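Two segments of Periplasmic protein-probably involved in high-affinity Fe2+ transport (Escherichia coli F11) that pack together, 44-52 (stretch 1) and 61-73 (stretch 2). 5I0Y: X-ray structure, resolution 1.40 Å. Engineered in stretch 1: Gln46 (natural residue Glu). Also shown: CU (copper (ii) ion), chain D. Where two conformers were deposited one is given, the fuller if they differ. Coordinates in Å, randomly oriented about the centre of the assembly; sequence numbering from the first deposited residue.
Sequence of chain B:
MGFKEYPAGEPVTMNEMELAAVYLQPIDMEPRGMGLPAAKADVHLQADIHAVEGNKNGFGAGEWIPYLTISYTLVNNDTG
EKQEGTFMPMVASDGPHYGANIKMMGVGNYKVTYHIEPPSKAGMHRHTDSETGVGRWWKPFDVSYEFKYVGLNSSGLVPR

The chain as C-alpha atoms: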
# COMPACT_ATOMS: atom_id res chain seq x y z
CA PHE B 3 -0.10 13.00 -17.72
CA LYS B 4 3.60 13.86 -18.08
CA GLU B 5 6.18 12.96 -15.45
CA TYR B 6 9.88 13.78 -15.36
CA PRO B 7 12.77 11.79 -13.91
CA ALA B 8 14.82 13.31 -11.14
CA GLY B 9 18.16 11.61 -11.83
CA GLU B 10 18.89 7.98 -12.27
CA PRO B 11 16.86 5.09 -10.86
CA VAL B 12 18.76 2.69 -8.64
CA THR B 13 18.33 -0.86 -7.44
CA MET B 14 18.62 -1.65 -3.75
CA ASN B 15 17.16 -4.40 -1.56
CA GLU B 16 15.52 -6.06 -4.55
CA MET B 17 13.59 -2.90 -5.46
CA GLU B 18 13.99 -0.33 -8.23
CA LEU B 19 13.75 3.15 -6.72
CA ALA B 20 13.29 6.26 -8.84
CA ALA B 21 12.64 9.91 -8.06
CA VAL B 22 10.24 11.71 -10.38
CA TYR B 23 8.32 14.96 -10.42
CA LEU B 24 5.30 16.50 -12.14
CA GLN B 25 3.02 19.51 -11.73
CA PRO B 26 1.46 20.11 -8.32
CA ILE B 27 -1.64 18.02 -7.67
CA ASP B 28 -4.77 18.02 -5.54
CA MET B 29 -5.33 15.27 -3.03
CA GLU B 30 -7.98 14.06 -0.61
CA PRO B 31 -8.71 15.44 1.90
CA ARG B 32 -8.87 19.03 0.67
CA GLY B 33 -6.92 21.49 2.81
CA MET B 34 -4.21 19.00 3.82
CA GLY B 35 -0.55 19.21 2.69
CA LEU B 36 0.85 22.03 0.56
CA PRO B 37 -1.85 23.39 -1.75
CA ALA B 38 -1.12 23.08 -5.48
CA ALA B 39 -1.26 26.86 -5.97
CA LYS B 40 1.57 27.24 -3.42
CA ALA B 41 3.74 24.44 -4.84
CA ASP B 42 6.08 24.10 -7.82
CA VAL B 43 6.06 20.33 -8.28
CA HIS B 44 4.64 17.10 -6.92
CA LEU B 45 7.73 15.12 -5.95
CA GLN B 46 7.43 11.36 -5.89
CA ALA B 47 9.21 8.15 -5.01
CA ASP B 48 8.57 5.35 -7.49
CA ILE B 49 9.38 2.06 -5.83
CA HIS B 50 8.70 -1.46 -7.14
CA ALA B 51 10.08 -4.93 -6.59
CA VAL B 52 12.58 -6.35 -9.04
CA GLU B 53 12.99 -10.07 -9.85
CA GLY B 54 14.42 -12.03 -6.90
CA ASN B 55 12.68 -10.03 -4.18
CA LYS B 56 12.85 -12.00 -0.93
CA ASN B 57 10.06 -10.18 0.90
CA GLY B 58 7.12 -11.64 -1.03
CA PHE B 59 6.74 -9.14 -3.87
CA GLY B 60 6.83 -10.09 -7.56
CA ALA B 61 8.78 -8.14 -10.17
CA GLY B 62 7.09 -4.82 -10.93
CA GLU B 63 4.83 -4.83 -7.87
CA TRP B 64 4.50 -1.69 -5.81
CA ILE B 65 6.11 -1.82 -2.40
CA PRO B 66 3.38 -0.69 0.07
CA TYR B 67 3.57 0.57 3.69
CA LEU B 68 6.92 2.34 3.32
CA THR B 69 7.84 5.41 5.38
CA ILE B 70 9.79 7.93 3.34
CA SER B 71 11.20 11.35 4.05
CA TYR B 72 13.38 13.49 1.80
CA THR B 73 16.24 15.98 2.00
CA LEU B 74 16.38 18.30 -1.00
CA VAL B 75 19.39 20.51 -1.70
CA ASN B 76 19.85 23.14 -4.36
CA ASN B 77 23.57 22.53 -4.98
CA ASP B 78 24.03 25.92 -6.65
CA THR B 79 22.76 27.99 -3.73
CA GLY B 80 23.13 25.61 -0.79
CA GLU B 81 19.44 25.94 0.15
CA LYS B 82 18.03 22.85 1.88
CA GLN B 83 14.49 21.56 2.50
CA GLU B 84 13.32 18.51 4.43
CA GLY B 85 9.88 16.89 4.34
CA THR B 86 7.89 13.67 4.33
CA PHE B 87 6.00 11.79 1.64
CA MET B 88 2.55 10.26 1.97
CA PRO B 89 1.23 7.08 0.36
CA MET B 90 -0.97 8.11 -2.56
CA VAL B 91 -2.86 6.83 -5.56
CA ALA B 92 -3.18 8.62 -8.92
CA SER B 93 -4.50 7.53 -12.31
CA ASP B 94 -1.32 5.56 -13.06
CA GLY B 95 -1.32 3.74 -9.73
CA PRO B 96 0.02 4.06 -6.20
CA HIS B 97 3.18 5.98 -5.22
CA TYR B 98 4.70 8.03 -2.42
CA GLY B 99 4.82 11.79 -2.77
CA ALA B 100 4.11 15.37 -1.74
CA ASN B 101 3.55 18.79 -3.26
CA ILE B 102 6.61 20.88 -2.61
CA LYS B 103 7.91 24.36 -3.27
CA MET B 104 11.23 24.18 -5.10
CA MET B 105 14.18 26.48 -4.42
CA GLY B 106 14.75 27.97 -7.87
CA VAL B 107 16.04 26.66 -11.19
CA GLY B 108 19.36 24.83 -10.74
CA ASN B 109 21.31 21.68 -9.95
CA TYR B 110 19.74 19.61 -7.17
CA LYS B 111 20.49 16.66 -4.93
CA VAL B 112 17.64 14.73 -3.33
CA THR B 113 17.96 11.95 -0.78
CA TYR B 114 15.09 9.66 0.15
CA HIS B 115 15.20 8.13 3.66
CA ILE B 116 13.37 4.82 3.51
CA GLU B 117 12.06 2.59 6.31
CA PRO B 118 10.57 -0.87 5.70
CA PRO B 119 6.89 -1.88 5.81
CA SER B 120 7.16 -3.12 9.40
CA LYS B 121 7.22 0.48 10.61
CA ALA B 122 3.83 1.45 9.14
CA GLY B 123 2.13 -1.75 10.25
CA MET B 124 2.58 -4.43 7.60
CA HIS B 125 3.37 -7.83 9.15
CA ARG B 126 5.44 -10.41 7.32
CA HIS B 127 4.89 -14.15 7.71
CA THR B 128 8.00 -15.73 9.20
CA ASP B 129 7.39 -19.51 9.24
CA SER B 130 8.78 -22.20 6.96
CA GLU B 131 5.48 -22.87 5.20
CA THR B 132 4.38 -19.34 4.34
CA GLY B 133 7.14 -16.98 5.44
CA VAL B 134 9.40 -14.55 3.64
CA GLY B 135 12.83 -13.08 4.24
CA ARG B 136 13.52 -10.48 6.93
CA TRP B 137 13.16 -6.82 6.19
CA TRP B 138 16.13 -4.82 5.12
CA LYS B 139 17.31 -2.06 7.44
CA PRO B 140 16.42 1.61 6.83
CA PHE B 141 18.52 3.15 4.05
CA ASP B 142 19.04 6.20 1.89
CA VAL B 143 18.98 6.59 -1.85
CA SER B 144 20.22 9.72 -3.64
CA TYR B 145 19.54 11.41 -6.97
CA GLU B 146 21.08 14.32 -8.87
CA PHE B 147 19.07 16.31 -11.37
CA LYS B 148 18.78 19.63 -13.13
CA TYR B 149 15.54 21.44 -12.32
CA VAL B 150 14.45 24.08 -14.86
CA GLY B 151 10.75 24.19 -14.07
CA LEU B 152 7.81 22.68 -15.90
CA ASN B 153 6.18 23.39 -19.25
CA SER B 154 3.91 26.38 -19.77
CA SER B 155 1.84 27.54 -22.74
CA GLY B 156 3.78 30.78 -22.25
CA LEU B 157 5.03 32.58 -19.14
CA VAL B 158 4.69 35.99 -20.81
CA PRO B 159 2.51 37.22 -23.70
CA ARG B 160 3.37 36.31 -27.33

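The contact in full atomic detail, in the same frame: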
# COMPACT_ATOMS: atom_id res chain seq x y z
N HIS B 44 4.89 18.27 -7.77
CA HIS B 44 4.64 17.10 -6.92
C HIS B 44 5.85 16.22 -7.07
O HIS B 44 6.17 15.81 -8.19
CB HIS B 44 3.39 16.37 -7.41
CG HIS B 44 2.83 15.36 -6.42
ND1 HIS B 44 2.37 15.71 -5.19
CD2 HIS B 44 2.63 13.99 -6.53
CE1 HIS B 44 1.90 14.61 -4.56
NE2 HIS B 44 2.08 13.56 -5.38
N LEU B 45 6.54 15.96 -5.96
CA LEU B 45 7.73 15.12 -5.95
C LEU B 45 7.34 13.73 -5.47
O LEU B 45 6.59 13.58 -4.51
CB LEU B 45 8.80 15.73 -5.04
CG LEU B 45 10.14 14.98 -4.91
CD1 LEU B 45 10.92 14.99 -6.21
CD2 LEU B 45 10.96 15.59 -3.77
N GLN B 46 7.88 12.72 -6.13
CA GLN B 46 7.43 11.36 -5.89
C GLN B 46 8.60 10.39 -5.77
O GLN B 46 9.66 10.58 -6.39
CB GLN B 46 6.59 10.87 -7.08
CG GLN B 46 5.23 11.49 -7.22
CD GLN B 46 4.36 10.75 -8.22
OE1 GLN B 46 4.75 9.72 -8.80
NE2 GLN B 46 3.17 11.25 -8.40
N ALA B 47 8.36 9.32 -5.02
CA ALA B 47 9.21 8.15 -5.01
C ALA B 47 8.48 7.02 -5.71
O ALA B 47 7.35 6.68 -5.33
CB ALA B 47 9.55 7.75 -3.59
N ASP B 48 9.09 6.49 -6.76
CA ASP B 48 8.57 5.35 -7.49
C ASP B 48 9.37 4.15 -7.08
O ASP B 48 10.58 4.08 -7.32
CB ASP B 48 8.70 5.54 -9.00
CG ASP B 48 7.57 6.35 -9.57
OD1 ASP B 48 6.59 6.58 -8.84
OD2 ASP B 48 7.68 6.73 -10.76
N ILE B 49 8.70 3.20 -6.43
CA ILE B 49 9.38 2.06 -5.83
C ILE B 49 8.62 0.76 -6.10
O ILE B 49 7.47 0.60 -5.69
CB ILE B 49 9.59 2.26 -4.31
CG1 ILE B 49 10.42 3.53 -4.04
CG2 ILE B 49 10.27 1.03 -3.71
CD1 ILE B 49 10.38 3.99 -2.61
N HIS B 50 9.30 -0.16 -6.78
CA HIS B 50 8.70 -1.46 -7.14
C HIS B 50 9.68 -2.58 -6.98
O HIS B 50 10.89 -2.35 -7.10
CB HIS B 50 8.20 -1.42 -8.58
CG HIS B 50 7.18 -0.35 -8.79
ND1 HIS B 50 7.52 0.95 -8.98
CD2 HIS B 50 5.80 -0.41 -8.79
CE1 HIS B 50 6.39 1.68 -9.10
NE2 HIS B 50 5.34 0.85 -8.96
N ALA B 51 9.20 -3.78 -6.68
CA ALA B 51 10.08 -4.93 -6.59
C ALA B 51 10.75 -5.19 -7.93
O ALA B 51 10.17 -4.92 -8.99
CB ALA B 51 9.30 -6.17 -6.19
N VAL B 52 11.97 -5.72 -7.87
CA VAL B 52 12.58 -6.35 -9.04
C VAL B 52 12.59 -7.86 -8.84
O VAL B 52 12.28 -8.35 -7.74
CB VAL B 52 13.99 -5.79 -9.37
CG1 VAL B 52 13.89 -4.32 -9.82
CG2 VAL B 52 14.95 -5.97 -8.21
N ALA B 61 8.18 -9.19 -9.36
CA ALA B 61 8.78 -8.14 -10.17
C ALA B 61 7.72 -7.15 -10.65
O ALA B 61 6.65 -7.54 -11.13
CB ALA B 61 9.55 -8.73 -11.35
N GLY B 62 8.00 -5.87 -10.47
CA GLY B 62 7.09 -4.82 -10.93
C GLY B 62 6.03 -4.39 -9.93
O GLY B 62 5.38 -3.36 -10.12
N GLU B 63 5.85 -5.16 -8.85
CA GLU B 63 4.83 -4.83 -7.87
C GLU B 63 5.23 -3.66 -6.99
O GLU B 63 6.37 -3.55 -6.57
CB GLU B 63 4.48 -6.07 -7.06
CG GLU B 63 3.72 -7.11 -7.89
CD GLU B 63 3.61 -8.47 -7.24
OE1 GLU B 63 3.26 -9.42 -7.99
OE2 GLU B 63 3.86 -8.58 -6.01
N TRP B 64 4.28 -2.79 -6.72
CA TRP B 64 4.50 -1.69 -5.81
C TRP B 64 4.89 -2.18 -4.44
O TRP B 64 4.43 -3.22 -3.97
CB TRP B 64 3.23 -0.86 -5.71
CG TRP B 64 3.41 0.43 -4.98
CD1 TRP B 64 4.38 1.41 -5.22
CD2 TRP B 64 2.63 0.93 -3.86
NE1 TRP B 64 4.25 2.45 -4.37
CE2 TRP B 64 3.21 2.24 -3.52
CE3 TRP B 64 1.54 0.46 -3.14
CZ2 TRP B 64 2.68 3.03 -2.50
CZ3 TRP B 64 1.03 1.28 -2.11
CH2 TRP B 64 1.60 2.51 -1.79
N ILE B 65 5.79 -1.46 -3.77
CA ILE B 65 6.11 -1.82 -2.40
C ILE B 65 5.28 -0.91 -1.48
O ILE B 65 5.53 0.29 -1.43
CB ILE B 65 7.61 -1.65 -2.10
CG1 ILE B 65 8.48 -2.45 -3.10
CG2 ILE B 65 7.89 -2.04 -0.66
CD1 ILE B 65 8.30 -3.96 -3.08
N PRO B 66 4.28 -1.47 -0.78
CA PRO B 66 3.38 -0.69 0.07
C PRO B 66 3.90 -0.53 1.49
O PRO B 66 4.86 -1.20 1.88
CB PRO B 66 2.11 -1.55 0.07
CG PRO B 66 2.65 -2.95 0.11
CD PRO B 66 3.93 -2.91 -0.72
N TYR B 67 3.30 0.39 2.24
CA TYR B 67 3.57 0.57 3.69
C TYR B 67 4.97 1.09 4.00
O TYR B 67 5.43 0.95 5.13
CB TYR B 67 3.24 -0.70 4.50
CG TYR B 67 1.77 -1.00 4.44
CD1 TYR B 67 0.88 -0.40 5.33
CD2 TYR B 67 1.28 -1.87 3.49
CE1 TYR B 67 -0.48 -0.68 5.27
CE2 TYR B 67 -0.08 -2.15 3.41
CZ TYR B 67 -0.94 -1.56 4.29
OH TYR B 67 -2.28 -1.87 4.17
N LEU B 68 5.62 1.73 3.03
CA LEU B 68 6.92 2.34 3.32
C LEU B 68 6.74 3.66 4.05
O LEU B 68 5.69 4.30 3.97
CB LEU B 68 7.71 2.56 2.03
CG LEU B 68 8.09 1.29 1.28
CD1 LEU B 68 8.80 1.62 -0.02
CD2 LEU B 68 8.95 0.34 2.12
N THR B 69 7.79 4.10 4.76
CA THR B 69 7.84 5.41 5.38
C THR B 69 9.04 6.11 4.74
O THR B 69 10.17 5.61 4.79
CB THR B 69 8.03 5.28 6.88
OG1 THR B 69 6.93 4.52 7.39
CG2 THR B 69 8.05 6.66 7.55
N ILE B 70 8.78 7.26 4.15
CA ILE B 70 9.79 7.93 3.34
C ILE B 70 9.79 9.41 3.62
O ILE B 70 8.74 10.07 3.53
CB ILE B 70 9.59 7.70 1.83
CG1 ILE B 70 9.45 6.21 1.54
CG2 ILE B 70 10.75 8.30 1.04
CD1 ILE B 70 9.11 5.91 0.10
N SER B 71 10.98 9.92 3.96
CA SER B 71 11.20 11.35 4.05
C SER B 71 12.27 11.74 3.03
O SER B 71 12.92 10.87 2.46
CB SER B 71 11.58 11.81 5.46
OG SER B 71 12.81 11.27 5.85
N TYR B 72 12.41 13.03 2.78
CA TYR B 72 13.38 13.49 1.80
C TYR B 72 14.21 14.65 2.34
O TYR B 72 13.77 15.39 3.21
CB TYR B 72 12.69 13.90 0.47
CG TYR B 72 11.85 15.16 0.59
CD1 TYR B 72 12.44 16.42 0.47
CD2 TYR B 72 10.49 15.09 0.88
CE1 TYR B 72 11.70 17.58 0.59
CE2 TYR B 72 9.74 16.26 1.01
CZ TYR B 72 10.36 17.49 0.88
OH TYR B 72 9.67 18.67 1.00
N THR B 73 15.40 14.80 1.77
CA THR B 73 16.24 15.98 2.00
C THR B 73 16.62 16.49 0.63
O THR B 73 17.28 15.78 -0.13
CB THR B 73 17.50 15.64 2.81
OG1 THR B 73 17.11 15.05 4.06
CG2 THR B 73 18.32 16.91 3.08
CU CU D . 0.97 11.87 -5.02
O HOH W 1 6.18 4.25 -5.43

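Three backbone hydrogen bonds join the C-terminal half of the strand 44-51 to the segment 62-65. Ala51 sits in two of them. Ala51 N donates to Glu63 O at 2.8 Å, and Ala51 O accepts from Gly62 N at 2.8 Å. Both are short and nearly straight. The third, from Ile65 N to Ile49 O, is longer at 3.3 Å. His50 lies between these bonds and forms a single beta bridge with Trp64. His50 CA also makes a CA-H...O contact with Glu63 O at 3.2 Å. Gly62 has phi 89° and psi -13°, where a CB would be jammed against the carbonyl O of Ala61, so glycine suits the turn.

One water extends the polar link. The water O donates to Ala47 O (2.7 Å) and accepts from Ile49 N (2.9 Å) and Trp64 NE1 (2.8 Å). The indole NH is thus satisfied through the water. The His50 and Trp64 rings meet obliquely, with planes at 55°; the closest side-chain approach is His50 NE2 to Trp64 CD1, 3.9 Å.

Apolar side chains pack next to this polar link. Ile49 is central: its CG2 lies 4.0 Å from Ile65 CG1, while its CD1 reaches Leu68 CD1 at 3.8 Å and Ile70 CD1 at 3.6 Å. The extended m,t rotamer carries CD1 to these two residues. Ala51 CB packs against Ile65 CD1 at 3.9 Å. Ala47 points toward stretch 2, and Ala47 CB meets Ile70 CD1 at 4.1 Å. Farther out, Leu45 CD2 lies over one face of the Tyr72 ring, 4.5 Å from Tyr72 CG. These apolar residues are all buried.

The side chains of His44 and the engineered Gln46 are out of reach of stretch 2. His44 NE2 instead binds the copper ion at 2.0 Å, with three other ligand atoms from elsewhere in the structure.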